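Long-range contact in delta-aminolevulinic acid dehydratase (Toxoplasma gondii ME49, PDB 3OBK), which catalyses the condensation of two molecules of 5-aminolevulinic acid to porphobilinogen, an early step of tetrapyrrole biosynthesis, and is an octamer: residues 156-162 with 186-192. Sequence-based numbering, arbitrary orientation.
Sequences IVNDLTV and MDGRVSA
Met186 lies against the first turn of helix 158-175, its side chain bent at both chi2 and chi3. Met186 CG meets the methyl CG2 of Thr161 at 3.5 Å, the two side chains crossing at about a right angle, and Met186 CE ends 3.7 Å from CG2 of Ile156. Val162 packs at the root of the methionine side chain: its CG2 rests 3.9 Å from CB of Met186 and also borders CB of Arg189. With CG1 anti to the backbone N (chi1 173°), Val162 turns that second methyl onto CB of Ala192, 3.4 Å away, so one valine touches both the loop and the first turn of helix 189-199. Thr161 keeps its hydroxyl off this surface, hydrogen-bonding O of Val157, the N-cap residue of its own helix. In the TIM barrel of this family, the contact joins the starts of two successive outer helices, 158-175 and 189-199, with strand 179-182 between them in sequence. Gly188, with positive phi, is the N-cap of the second helix. Beyond it the guanidinium of Arg189 leads away to a salt bridge with Asp184, the nearest atom of its side chain about 4 Å from a bound magnesium ion.

At the polar edge the carboxamide of Asn158 pairs with both backbone polar atoms of Asp187. Asn158 OD1 accepts from N of Asp187 at 2.8 Å, on a lone pair in the carbonyl plane; Asn158 ND2 gives a nearly straight bond (167°) to O of Asp187, 3.0 Å away. The other N-H of Asn158 ND2 reaches OD1 of Asp159 at 3.1 Å, so three bonds within the chain hold the amide's rotation. A second subunit closes this edge: its Arg24 adds a fourth bond, from NH1 to Asn158 OD1, and gives its backbone N to Asp187 OD2, while its Arg22 forms a salt bridge with Asp159.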
loop_
_atom_site.group_PDB
_atom_site.type_symbol
_atom_site.label_atom_id
_atom_site.label_comp_id
_atom_site.label_asym_id
_atom_site.label_seq_id
_atom_site.Cartn_x
_atom_site.Cartn_y
_atom_site.Cartn_z
ATOM N N ILE A 156 35.635 -17.339 -9.017
ATOM C CA ILE A 156 35.927 -16.371 -7.985
ATOM C C ILE A 156 35.301 -16.870 -6.691
ATOM O O ILE A 156 34.112 -16.725 -6.488
ATOM C CB ILE A 156 35.343 -14.982 -8.335
ATOM C CG1 ILE A 156 36.092 -14.367 -9.546
ATOM C CG2 ILE A 156 35.437 -14.065 -7.121
ATOM C CD1 ILE A 156 35.717 -14.920 -10.929
ATOM N N VAL A 157 36.108 -17.439 -5.812
ATOM C CA VAL A 157 35.598 -18.160 -4.648
ATOM C C VAL A 157 35.197 -17.206 -3.558
ATOM O O VAL A 157 35.979 -16.355 -3.150
ATOM C CB VAL A 157 36.610 -19.223 -4.099
ATOM C CG1 VAL A 157 36.984 -20.204 -5.202
ATOM C CG2 VAL A 157 37.839 -18.587 -3.508
ATOM N N ASN A 158 33.965 -17.374 -3.090
ATOM C CA ASN A 158 33.318 -16.379 -2.270
ATOM C C ASN A 158 33.924 -16.176 -0.897
ATOM O O ASN A 158 34.336 -15.072 -0.554
ATOM C CB ASN A 158 31.853 -16.704 -2.083
ATOM C CG ASN A 158 31.071 -15.499 -1.639
ATOM O OD1 ASN A 158 30.687 -14.674 -2.476
ATOM N ND2 ASN A 158 30.858 -15.356 -0.321
ATOM N N ASP A 159 33.943 -17.239 -0.117
ATOM C CA ASP A 159 34.204 -17.131 1.299
ATOM C C ASP A 159 35.665 -16.831 1.611
ATOM O O ASP A 159 35.984 -16.113 2.555
ATOM C CB ASP A 159 33.794 -18.437 1.977
ATOM C CG ASP A 159 32.304 -18.723 1.838
ATOM O OD1 ASP A 159 31.539 -17.864 1.332
ATOM O OD2 ASP A 159 31.914 -19.828 2.254
ATOM N N LEU A 160 36.552 -17.382 0.806
ATOM C CA LEU A 160 37.962 -17.154 0.980
ATOM C C LEU A 160 38.218 -15.694 0.608
ATOM O O LEU A 160 39.034 -15.005 1.240
ATOM C CB LEU A 160 38.766 -18.145 0.131
ATOM C CG LEU A 160 40.290 -17.991 0.207
ATOM C CD1 LEU A 160 40.779 -18.123 1.673
ATOM C CD2 LEU A 160 41.003 -18.971 -0.756
ATOM N N THR A 161 37.472 -15.209 -0.384
ATOM C CA THR A 161 37.570 -13.800 -0.766
ATOM C C THR A 161 37.105 -12.907 0.362
ATOM O O THR A 161 37.762 -11.927 0.659
ATOM C CB THR A 161 36.815 -13.490 -2.064
ATOM O OG1 THR A 161 37.469 -14.152 -3.145
ATOM C CG2 THR A 161 36.783 -11.971 -2.329
ATOM N N VAL A 162 36.019 -13.270 1.042
ATOM C CA VAL A 162 35.554 -12.465 2.172
ATOM C C VAL A 162 36.642 -12.353 3.256
ATOM O O VAL A 162 36.890 -11.273 3.801
ATOM C CB VAL A 162 34.209 -12.997 2.750
ATOM C CG1 VAL A 162 33.817 -12.260 4.048
ATOM C CG2 VAL A 162 33.108 -12.841 1.702
ATOM N N MET A 186 30.790 -9.986 -3.302
ATOM C CA MET A 186 30.782 -11.311 -2.698
ATOM C C MET A 186 29.563 -11.377 -1.836
ATOM O O MET A 186 29.099 -10.364 -1.345
ATOM C CB MET A 186 32.015 -11.549 -1.844
ATOM C CG MET A 186 33.320 -11.540 -2.638
ATOM S SD MET A 186 33.364 -12.762 -3.969
ATOM C CE MET A 186 32.919 -11.863 -5.473
ATOM N N ASP A 187 29.024 -12.567 -1.660
ATOM C CA ASP A 187 27.900 -12.745 -0.795
ATOM C C ASP A 187 28.328 -12.644 0.646
ATOM O O ASP A 187 29.322 -13.222 1.043
ATOM C CB ASP A 187 27.261 -14.096 -1.055
ATOM C CG ASP A 187 26.449 -14.097 -2.307
ATOM O OD1 ASP A 187 25.950 -13.014 -2.666
ATOM O OD2 ASP A 187 26.333 -15.161 -2.954
ATOM N N GLY A 188 27.578 -11.886 1.429
ATOM C CA GLY A 188 27.788 -11.872 2.874
ATOM C C GLY A 188 28.952 -11.057 3.377
ATOM O O GLY A 188 29.209 -11.051 4.561
ATOM N N ARG A 189 29.643 -10.326 2.511
ATOM C CA ARG A 189 30.822 -9.590 2.988
ATOM C C ARG A 189 30.489 -8.482 3.985
ATOM O O ARG A 189 31.299 -8.214 4.873
ATOM C CB ARG A 189 31.701 -9.074 1.816
ATOM C CG ARG A 189 31.411 -7.701 1.246
ATOM C CD ARG A 189 30.172 -7.654 0.362
ATOM N NE ARG A 189 30.366 -6.702 -0.731
ATOM C CZ ARG A 189 29.396 -6.196 -1.486
ATOM N NH1 ARG A 189 28.136 -6.519 -1.274
ATOM N NH2 ARG A 189 29.693 -5.324 -2.450
ATOM N N VAL A 190 29.314 -7.847 3.867
ATOM C CA VAL A 190 29.027 -6.707 4.741
ATOM C C VAL A 190 29.067 -7.154 6.188
ATOM O O VAL A 190 29.757 -6.581 7.008
ATOM C CB VAL A 190 27.685 -5.985 4.450
ATOM C CG1 VAL A 190 27.451 -4.928 5.513
ATOM C CG2 VAL A 190 27.684 -5.328 3.022
ATOM N N SER A 191 28.337 -8.193 6.500
ATOM C CA SER A 191 28.252 -8.632 7.884
ATOM C C SER A 191 29.591 -9.104 8.399
ATOM O O SER A 191 29.900 -8.886 9.571
ATOM C CB SER A 191 27.257 -9.775 8.027
ATOM O OG SER A 191 27.070 -10.115 9.392
ATOM N N ALA A 192 30.365 -9.766 7.532
ATOM C CA ALA A 192 31.626 -10.356 7.934
ATOM C C ALA A 192 32.596 -9.233 8.236
ATOM O O ALA A 192 33.332 -9.274 9.254
ATOM C CB ALA A 192 32.174 -11.283 6.849
#